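PDB 3BPV: transcriptional regulator from Methanobacterium thermoautotrophicum, which probably binds DNA as a transcriptional regulator of the MarR family, working as a dimer of winged-helix subunits. Local coordinates for residues S13-L27 and I96-L110. Residues are numbered along the deposited sequence; the frame is centred on the assembly and turned at random.
Sequences SHRVFIGRELGHLNL and IIPLILKVEERWEDL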
ATOM      1  N   SER A  13      -1.003   9.576   2.535  1.00 16.29           N
ATOM      2  CA  SER A  13      -0.872  10.595   3.566  1.00 16.91           C
ATOM      3  C   SER A  13      -0.411   9.907   4.840  1.00 17.29           C
ATOM      4  O   SER A  13       0.377  10.461   5.608  1.00 16.51           O
ATOM      5  CB  SER A  13      -2.205  11.315   3.800  1.00 18.32           C
ATOM      6  OG  SER A  13      -3.129  10.520   4.518  1.00 22.16           O
ATOM      7  N   HIS A  14      -0.884   8.683   5.050  1.00 15.94           N
ATOM      8  CA  HIS A  14      -0.503   7.914   6.227  1.00 15.00           C
ATOM      9  C   HIS A  14       0.984   7.599   6.160  1.00 15.08           C
ATOM     10  O   HIS A  14       1.699   7.709   7.156  1.00 16.35           O
ATOM     11  CB  HIS A  14      -1.332   6.624   6.297  1.00 15.65           C
ATOM     12  CG  HIS A  14      -0.964   5.723   7.433  1.00 15.91           C
ATOM     13  ND1 HIS A  14       0.055   4.801   7.349  1.00 18.35           N
ATOM     14  CD2 HIS A  14      -1.481   5.600   8.678  1.00 17.57           C
ATOM     15  CE1 HIS A  14       0.150   4.147   8.493  1.00 19.88           C
ATOM     16  NE2 HIS A  14      -0.770   4.613   9.317  1.00 20.89           N
ATOM     17  N   ARG A  15       1.453   7.228   4.975  1.00 14.10           N
ATOM     18  CA  ARG A  15       2.855   6.912   4.774  1.00 14.86           C
ATOM     19  C   ARG A  15       3.744   8.113   5.088  1.00 15.27           C
ATOM     20  O   ARG A  15       4.768   7.981   5.766  1.00 16.00           O
ATOM     21  CB  ARG A  15       3.070   6.449   3.333  1.00 18.04           C
ATOM     22  CG  ARG A  15       4.485   6.013   3.007  1.00 21.26           C
ATOM     23  CD  ARG A  15       4.458   4.904   1.962  1.00 28.53           C
ATOM     24  NE  ARG A  15       3.570   5.237   0.857  1.00 30.90           N
ATOM     25  CZ  ARG A  15       3.178   4.378  -0.077  1.00 32.87           C
ATOM     26  NH1 ARG A  15       3.596   3.119  -0.043  1.00 34.53           N
ATOM     27  NH2 ARG A  15       2.367   4.778  -1.049  1.00 30.89           N
ATOM     28  N   VAL A  16       3.353   9.282   4.593  1.00 16.07           N
ATOM     29  CA  VAL A  16       4.128  10.494   4.837  1.00 15.54           C
ATOM     30  C   VAL A  16       4.081  10.863   6.321  1.00 14.75           C
ATOM     31  O   VAL A  16       5.095  11.247   6.906  1.00 15.02           O
ATOM     32  CB  VAL A  16       3.597  11.677   3.993  1.00 15.86           C
ATOM     33  CG1 VAL A  16       4.291  12.972   4.403  1.00 19.02           C
ATOM     34  CG2 VAL A  16       3.844  11.412   2.514  1.00 19.36           C
ATOM     35  N   PHE A  17       2.910  10.742   6.935  1.00 15.26           N
ATOM     36  CA  PHE A  17       2.759  11.079   8.352  1.00 14.20           C
ATOM     37  C   PHE A  17       3.611  10.161   9.239  1.00 16.00           C
ATOM     38  O   PHE A  17       4.297  10.627  10.155  1.00 15.47           O
ATOM     39  CB  PHE A  17       1.287  10.962   8.756  1.00 16.36           C
ATOM     40  CG  PHE A  17       0.952  11.645  10.050  1.00 17.88           C
ATOM     41  CD1 PHE A  17       0.832  13.026  10.109  1.00 18.78           C
ATOM     42  CD2 PHE A  17       0.751  10.904  11.208  1.00 17.66           C
ATOM     43  CE1 PHE A  17       0.514  13.666  11.306  1.00 20.87           C
ATOM     44  CE2 PHE A  17       0.433  11.531  12.411  1.00 18.89           C
ATOM     45  CZ  PHE A  17       0.314  12.919  12.459  1.00 18.95           C
ATOM     46  N   ILE A  18       3.553   8.857   8.983  1.00 15.65           N
ATOM     47  CA  ILE A  18       4.334   7.884   9.745  1.00 16.56           C
ATOM     48  C   ILE A  18       5.825   8.185   9.612  1.00 15.93           C
ATOM     49  O   ILE A  18       6.565   8.186  10.591  1.00 15.09           O
ATOM     50  CB  ILE A  18       4.083   6.439   9.228  1.00 17.71           C
ATOM     51  CG1 ILE A  18       2.711   5.957   9.684  1.00 22.30           C
ATOM     52  CG2 ILE A  18       5.183   5.496   9.713  1.00 18.23           C
ATOM     53  CD1 ILE A  18       2.581   5.814  11.172  1.00 23.20           C
ATOM     54  N   GLY A  19       6.261   8.441   8.386  1.00 16.51           N
ATOM     55  CA  GLY A  19       7.662   8.726   8.148  1.00 17.59           C
ATOM     56  C   GLY A  19       8.162   9.957   8.875  1.00 17.80           C
ATOM     57  O   GLY A  19       9.304   9.987   9.335  1.00 20.60           O
ATOM     58  N   ARG A  20       7.310  10.970   8.985  1.00 17.97           N
ATOM     59  CA  ARG A  20       7.680  12.213   9.653  1.00 19.97           C
ATOM     60  C   ARG A  20       7.638  12.093  11.169  1.00 19.90           C
ATOM     61  O   ARG A  20       8.575  12.497  11.860  1.00 22.13           O
ATOM     62  CB  ARG A  20       6.747  13.343   9.207  1.00 22.57           C
ATOM     63  CG  ARG A  20       6.695  13.552   7.705  1.00 29.27           C
ATOM     64  CD  ARG A  20       8.029  14.014   7.135  1.00 33.78           C
ATOM     65  NE  ARG A  20       8.319  15.405   7.468  1.00 37.70           N
ATOM     66  CZ  ARG A  20       9.351  16.088   6.983  1.00 39.37           C
ATOM     67  NH1 ARG A  20      10.196  15.508   6.141  1.00 40.30           N
ATOM     68  NH2 ARG A  20       9.535  17.353   7.332  1.00 40.20           N
ATOM     69  N   GLU A  21       6.554  11.525  11.686  1.00 18.48           N
ATOM     70  CA  GLU A  21       6.377  11.385  13.127  1.00 18.53           C
ATOM     71  C   GLU A  21       7.251  10.312  13.760  1.00 18.81           C
ATOM     72  O   GLU A  21       7.653  10.439  14.913  1.00 20.76           O
ATOM     73  CB  GLU A  21       4.903  11.098  13.438  1.00 21.14           C
ATOM     74  CG  GLU A  21       3.954  12.189  12.969  1.00 24.66           C
ATOM     75  CD  GLU A  21       3.907  13.385  13.904  1.00 29.29           C
ATOM     76  OE1 GLU A  21       4.978  13.884  14.308  1.00 31.29           O
ATOM     77  OE2 GLU A  21       2.788  13.832  14.227  1.00 30.80           O
ATOM     78  N   LEU A  22       7.553   9.256  13.015  1.00 17.18           N
ATOM     79  CA  LEU A  22       8.372   8.179  13.556  1.00 16.69           C
ATOM     80  C   LEU A  22       9.727   8.061  12.879  1.00 16.88           C
ATOM     81  O   LEU A  22      10.439   7.079  13.075  1.00 16.45           O
ATOM     82  CB  LEU A  22       7.626   6.840  13.447  1.00 16.90           C
ATOM     83  CG  LEU A  22       6.292   6.768  14.196  1.00 17.93           C
ATOM     84  CD1 LEU A  22       5.574   5.470  13.847  1.00 20.37           C
ATOM     85  CD2 LEU A  22       6.529   6.865  15.701  1.00 19.27           C
ATOM     86  N   GLY A  23      10.079   9.072  12.087  1.00 18.47           N
ATOM     87  CA  GLY A  23      11.357   9.075  11.399  1.00 19.97           C
ATOM     88  C   GLY A  23      12.544   9.010  12.341  1.00 20.43           C
ATOM     89  O   GLY A  23      13.589   8.479  11.975  1.00 21.87           O
ATOM     90  N   HIS A  24      12.400   9.542  13.552  1.00 21.80           N
ATOM     91  CA  HIS A  24      13.505   9.499  14.503  1.00 23.18           C
ATOM     92  C   HIS A  24      13.822   8.061  14.904  1.00 22.80           C
ATOM     93  O   HIS A  24      14.899   7.774  15.425  1.00 23.98           O
ATOM     94  CB  HIS A  24      13.198  10.350  15.747  1.00 25.26           C
ATOM     95  CG  HIS A  24      11.964   9.938  16.488  1.00 27.30           C
ATOM     96  ND1 HIS A  24      10.698  10.077  15.964  1.00 28.50           N
ATOM     97  CD2 HIS A  24      11.804   9.411  17.726  1.00 27.24           C
ATOM     98  CE1 HIS A  24       9.809   9.653  16.845  1.00 27.40           C
ATOM     99  NE2 HIS A  24      10.454   9.243  17.923  1.00 28.75           N
ATOM    100  N   LEU A  25      12.884   7.154  14.638  1.00 20.25           N
ATOM    101  CA  LEU A  25      13.071   5.738  14.955  1.00 21.28           C
ATOM    102  C   LEU A  25      13.379   4.971  13.675  1.00 21.27           C
ATOM    103  O   LEU A  25      13.421   3.739  13.665  1.00 22.82           O
ATOM    104  CB  LEU A  25      11.807   5.165  15.598  1.00 22.70           C
ATOM    105  CG  LEU A  25      11.372   5.791  16.923  1.00 23.82           C
ATOM    106  CD1 LEU A  25      10.058   5.171  17.364  1.00 25.12           C
ATOM    107  CD2 LEU A  25      12.449   5.571  17.973  1.00 26.14           C
ATOM    108  N   ASN A  26      13.587   5.719  12.596  1.00 19.77           N
ATOM    109  CA  ASN A  26      13.880   5.149  11.285  1.00 19.82           C
ATOM    110  C   ASN A  26      12.762   4.228  10.830  1.00 19.79           C
ATOM    111  O   ASN A  26      12.993   3.248  10.115  1.00 21.43           O
ATOM    112  CB  ASN A  26      15.206   4.383  11.300  1.00 22.20           C
ATOM    113  CG  ASN A  26      16.409   5.302  11.351  1.00 23.75           C
ATOM    114  OD1 ASN A  26      16.369   6.421  10.836  1.00 28.71           O
ATOM    115  ND2 ASN A  26      17.491   4.833  11.958  1.00 27.00           N
ATOM    116  N   LEU A  27      11.544   4.557  11.231  1.00 17.92           N
ATOM    117  CA  LEU A  27      10.396   3.745  10.864  1.00 15.85           C
ATOM    118  C   LEU A  27       9.648   4.298   9.665  1.00 16.88           C
ATOM    119  O   LEU A  27       9.605   5.507   9.434  1.00 18.18           O
ATOM    120  CB  LEU A  27       9.432   3.612  12.054  1.00 17.23           C
ATOM    121  CG  LEU A  27       9.850   2.675  13.190  1.00 16.94           C
ATOM    122  CD1 LEU A  27       8.908   2.868  14.370  1.00 19.01           C
ATOM    123  CD2 LEU A  27       9.819   1.228  12.707  1.00 17.50           C
ATOM    124  N   ILE A  96       7.631   0.442  21.788  1.00 22.06           N
ATOM    125  CA  ILE A  96       7.345   1.575  20.909  1.00 22.42           C
ATOM    126  C   ILE A  96       5.955   1.478  20.291  1.00 22.22           C
ATOM    127  O   ILE A  96       5.531   2.382  19.576  1.00 22.72           O
ATOM    128  CB  ILE A  96       8.372   1.710  19.754  1.00 23.71           C
ATOM    129  CG1 ILE A  96       8.338   0.467  18.863  1.00 22.91           C
ATOM    130  CG2 ILE A  96       9.761   1.957  20.316  1.00 25.34           C
ATOM    131  CD1 ILE A  96       9.164   0.599  17.592  1.00 26.67           C
ATOM    132  N   ILE A  97       5.245   0.385  20.562  1.00 22.07           N
ATOM    133  CA  ILE A  97       3.900   0.202  20.017  1.00 22.55           C
ATOM    134  C   ILE A  97       2.946   1.317  20.455  1.00 21.75           C
ATOM    135  O   ILE A  97       2.142   1.804  19.658  1.00 21.90           O
ATOM    136  CB  ILE A  97       3.296  -1.166  20.432  1.00 23.81           C
ATOM    137  CG1 ILE A  97       4.199  -2.303  19.948  1.00 27.51           C
ATOM    138  CG2 ILE A  97       1.893  -1.320  19.847  1.00 23.14           C
ATOM    139  CD1 ILE A  97       4.401  -2.340  18.449  1.00 28.42           C
ATOM    140  N   PRO A  98       2.997   1.721  21.737  1.00 20.47           N
ATOM    141  CA  PRO A  98       2.096   2.793  22.167  1.00 19.76           C
ATOM    142  C   PRO A  98       2.330   4.066  21.363  1.00 19.32           C
ATOM    143  O   PRO A  98       1.382   4.779  21.033  1.00 20.32           O
ATOM    144  CB  PRO A  98       2.442   2.964  23.643  1.00 19.43           C
ATOM    145  CG  PRO A  98       2.772   1.564  24.050  1.00 19.53           C
ATOM    146  CD  PRO A  98       3.643   1.086  22.900  1.00 20.63           C
ATOM    147  N   LEU A  99       3.595   4.343  21.055  1.00 19.34           N
ATOM    148  CA  LEU A  99       3.954   5.521  20.274  1.00 21.21           C
ATOM    149  C   LEU A  99       3.336   5.403  18.887  1.00 20.04           C
ATOM    150  O   LEU A  99       2.805   6.372  18.344  1.00 20.83           O
ATOM    151  CB  LEU A  99       5.474   5.634  20.141  1.00 23.60           C
ATOM    152  CG  LEU A  99       6.301   5.914  21.396  1.00 26.94           C
ATOM    153  CD1 LEU A  99       7.771   5.688  21.094  1.00 29.16           C
ATOM    154  CD2 LEU A  99       6.063   7.340  21.865  1.00 28.13           C
ATOM    155  N   ILE A 100       3.420   4.207  18.318  1.00 18.86           N
ATOM    156  CA  ILE A 100       2.867   3.947  16.998  1.00 18.59           C
ATOM    157  C   ILE A 100       1.356   4.143  17.004  1.00 18.05           C
ATOM    158  O   ILE A 100       0.800   4.795  16.122  1.00 17.98           O
ATOM    159  CB  ILE A 100       3.195   2.512  16.543  1.00 20.78           C
ATOM    160  CG1 ILE A 100       4.690   2.402  16.240  1.00 21.62           C
ATOM    161  CG2 ILE A 100       2.368   2.142  15.321  1.00 21.37           C
ATOM    162  CD1 ILE A 100       5.143   0.996  15.881  1.00 20.05           C
ATOM    163  N   LEU A 101       0.686   3.592  18.008  1.00 17.27           N
ATOM    164  CA  LEU A 101      -0.762   3.729  18.090  1.00 18.49           C
ATOM    165  C   LEU A 101      -1.179   5.179  18.315  1.00 17.43           C
ATOM    166  O   LEU A 101      -2.229   5.601  17.842  1.00 18.12           O
ATOM    167  CB  LEU A 101      -1.328   2.826  19.195  1.00 20.24           C
ATOM    168  CG  LEU A 101      -1.201   1.322  18.920  1.00 21.82           C
ATOM    169  CD1 LEU A 101      -1.784   0.531  20.080  1.00 22.28           C
ATOM    170  CD2 LEU A 101      -1.924   0.967  17.629  1.00 23.91           C
ATOM    171  N   LYS A 102      -0.363   5.944  19.035  1.00 18.87           N
ATOM    172  CA  LYS A 102      -0.680   7.347  19.274  1.00 18.75           C
ATOM    173  C   LYS A 102      -0.573   8.111  17.957  1.00 18.01           C
ATOM    174  O   LYS A 102      -1.383   8.997  17.670  1.00 17.64           O
ATOM    175  CB  LYS A 102       0.274   7.955  20.306  1.00 21.69           C
ATOM    176  CG  LYS A 102      -0.025   9.417  20.612  1.00 26.53           C
ATOM    177  CD  LYS A 102       1.022  10.035  21.522  1.00 31.35           C
ATOM    178  CE  LYS A 102       0.723  11.508  21.763  1.00 32.35           C
ATOM    179  NZ  LYS A 102       0.630  12.263  20.481  1.00 35.95           N
ATOM    180  N   VAL A 103       0.435   7.771  17.159  1.00 17.97           N
ATOM    181  CA  VAL A 103       0.613   8.420  15.865  1.00 16.72           C
ATOM    182  C   VAL A 103      -0.565   8.060  14.953  1.00 15.34           C
ATOM    183  O   VAL A 103      -1.057   8.913  14.212  1.00 16.34           O
ATOM    184  CB  VAL A 103       1.949   7.995  15.222  1.00 18.24           C
ATOM    185  CG1 VAL A 103       2.020   8.471  13.773  1.00 19.38           C
ATOM    186  CG2 VAL A 103       3.107   8.586  16.034  1.00 19.91           C
ATOM    187  N   GLU A 104      -1.026   6.812  15.021  1.00 17.76           N
ATOM    188  CA  GLU A 104      -2.168   6.393  14.208  1.00 17.39           C
ATOM    189  C   GLU A 104      -3.390   7.227  14.571  1.00 17.27           C
ATOM    190  O   GLU A 104      -4.127   7.684  13.698  1.00 18.04           O
ATOM    191  CB  GLU A 104      -2.501   4.913  14.427  1.00 17.62           C
ATOM    192  CG  GLU A 104      -1.540   3.910  13.797  1.00 19.40           C
ATOM    193  CD  GLU A 104      -1.458   4.033  12.282  1.00 17.26           C
ATOM    194  OE1 GLU A 104      -2.413   4.548  11.661  1.00 22.11           O
ATOM    195  OE2 GLU A 104      -0.437   3.599  11.712  1.00 20.85           O
ATOM    196  N   GLU A 105      -3.604   7.420  15.871  1.00 18.45           N
ATOM    197  CA  GLU A 105      -4.734   8.199  16.367  1.00 19.19           C
ATOM    198  C   GLU A 105      -4.656   9.643  15.877  1.00 18.19           C
ATOM    199  O   GLU A 105      -5.656  10.215  15.442  1.00 19.63           O
ATOM    200  CB  GLU A 105      -4.750   8.175  17.899  1.00 22.52           C
ATOM    201  CG  GLU A 105      -5.928   8.904  18.523  1.00 26.89           C
ATOM    202  CD  GLU A 105      -5.886   8.878  20.041  1.00 29.95           C
ATOM    203  OE1 GLU A 105      -5.834   7.771  20.620  1.00 33.75           O
ATOM    204  OE2 GLU A 105      -5.907   9.965  20.652  1.00 32.82           O
ATOM    205  N   ARG A 106      -3.467  10.235  15.960  1.00 16.71           N
ATOM    206  CA  ARG A 106      -3.274  11.609  15.512  1.00 18.19           C
ATOM    207  C   ARG A 106      -3.563  11.739  14.018  1.00 15.93           C
ATOM    208  O   ARG A 106      -4.178  12.712  13.575  1.00 17.13           O
ATOM    209  CB  ARG A 106      -1.841  12.074  15.807  1.00 20.04           C
ATOM    210  CG  ARG A 106      -1.530  12.274  17.288  1.00 24.01           C
ATOM    211  CD  ARG A 106      -0.065  12.651  17.483  1.00 28.75           C
ATOM    212  NE  ARG A 106       0.292  13.843  16.716  1.00 33.96           N
ATOM    213  CZ  ARG A 106       1.528  14.319  16.600  1.00 35.37           C
ATOM    214  NH1 ARG A 106       2.539  13.706  17.201  1.00 37.98           N
ATOM    215  NH2 ARG A 106       1.753  15.410  15.881  1.00 37.26           N
ATOM    216  N   TRP A 107      -3.107  10.766  13.232  1.00 16.51           N
ATOM    217  CA  TRP A 107      -3.342  10.804  11.794  1.00 15.47           C
ATOM    218  C   TRP A 107      -4.845  10.755  11.517  1.00 15.62           C
ATOM    219  O   TRP A 107      -5.366  11.530  10.716  1.00 15.97           O
ATOM    220  CB  TRP A 107      -2.645   9.625  11.108  1.00 17.07           C
ATOM    221  CG  TRP A 107      -2.949   9.539   9.650  1.00 15.10           C
ATOM    222  CD1 TRP A 107      -2.497  10.370   8.665  1.00 16.19           C
ATOM    223  CD2 TRP A 107      -3.826   8.600   9.017  1.00 15.25           C
ATOM    224  NE1 TRP A 107      -3.044  10.005   7.456  1.00 16.35           N
ATOM    225  CE2 TRP A 107      -3.864   8.923   7.644  1.00 16.11           C
ATOM    226  CE3 TRP A 107      -4.590   7.519   9.480  1.00 16.13           C
ATOM    227  CZ2 TRP A 107      -4.634   8.203   6.726  1.00 16.69           C
ATOM    228  CZ3 TRP A 107      -5.359   6.803   8.565  1.00 16.25           C
ATOM    229  CH2 TRP A 107      -5.373   7.151   7.205  1.00 16.79           C
ATOM    230  N   GLU A 108      -5.538   9.850  12.195  1.00 16.61           N
ATOM    231  CA  GLU A 108      -6.979   9.722  12.012  1.00 15.64           C
ATOM    232  C   GLU A 108      -7.710  11.003  12.394  1.00 16.25           C
ATOM    233  O   GLU A 108      -8.618  11.442  11.684  1.00 16.45           O
ATOM    234  CB  GLU A 108      -7.520   8.545  12.834  1.00 18.00           C
ATOM    235  CG  GLU A 108      -7.197   7.192  12.224  1.00 20.93           C
ATOM    236  CD  GLU A 108      -7.782   6.028  13.001  1.00 22.76           C
ATOM    237  OE1 GLU A 108      -8.979   6.090  13.361  1.00 25.29           O
ATOM    238  OE2 GLU A 108      -7.045   5.046  13.232  1.00 20.53           O
ATOM    239  N   ASP A 109      -7.315  11.615  13.507  1.00 17.22           N
ATOM    240  CA  ASP A 109      -7.978  12.841  13.931  1.00 16.49           C
ATOM    241  C   ASP A 109      -7.814  13.942  12.889  1.00 16.24           C
ATOM    242  O   ASP A 109      -8.759  14.686  12.605  1.00 17.69           O
ATOM    243  CB  ASP A 109      -7.440  13.320  15.286  1.00 18.12           C
ATOM    244  CG  ASP A 109      -7.802  12.378  16.421  1.00 21.99           C
ATOM    245  OD1 ASP A 109      -8.794  11.639  16.281  1.00 23.82           O
ATOM    246  OD2 ASP A 109      -7.105  12.388  17.457  1.00 25.86           O
ATOM    247  N   LEU A 110      -6.618  14.046  12.322  1.00 15.94           N
ATOM    248  CA  LEU A 110      -6.358  15.049  11.296  1.00 15.37           C
ATOM    249  C   LEU A 110      -7.181  14.763  10.040  1.00 14.83           C
ATOM    250  O   LEU A 110      -7.775  15.663   9.453  1.00 14.62           O
ATOM    251  CB  LEU A 110      -4.868  15.070  10.941  1.00 17.53           C
ATOM    252  CG  LEU A 110      -3.908  15.696  11.959  1.00 19.31           C
ATOM    253  CD1 LEU A 110      -2.486  15.292  11.625  1.00 21.27           C
ATOM    254  CD2 LEU A 110      -4.048  17.209  11.950  1.00 22.10           C
TER
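His14 turns the edge of its imidazole to the face of Trp107. The ring planes stand at 89°, and the centroids of the imidazole and of the six-membered ring of Trp107 are 4.9 Å apart. His14 CA and CB lie over one face of the indole, CA in a CH-pi contact 3.9 Å from the centroid of the five-membered ring. Trp107 NE1 donates in the ring plane to Ser13 OG at 3.0 Å, and that hydroxyl also bonds to Ile10 O. At the far end of the imidazole, His14 NE2 gives a hydrogen bond of 2.6 Å to the syn lone pair of Glu104 OE2. Ring and carboxylate are nearly coplanar. ND1 is hydrogen-bonded to Asp29 OD2, so bonds at both nitrogens limit the turning of the ring. With CG anti to the backbone N (chi1 -164°), Phe17 is a knob in the hole formed by Val103, Arg106, Trp107 and Leu110. Its CD2 lies 3.6 Å from Trp107 CB. An alanine in place of Trp107 would probably leave a gap beside His14 and Phe17 and deprive Ser13 OG of its indole donor. Further along, Leu22 CD2 meets Val103 CG2 at 3.8 Å. The contact packs helix 3-21 on helix 97-111. Met137 of the second subunit packs on Leu110, consistent with the helical dimerisation region of MarR-family winged-helix proteins.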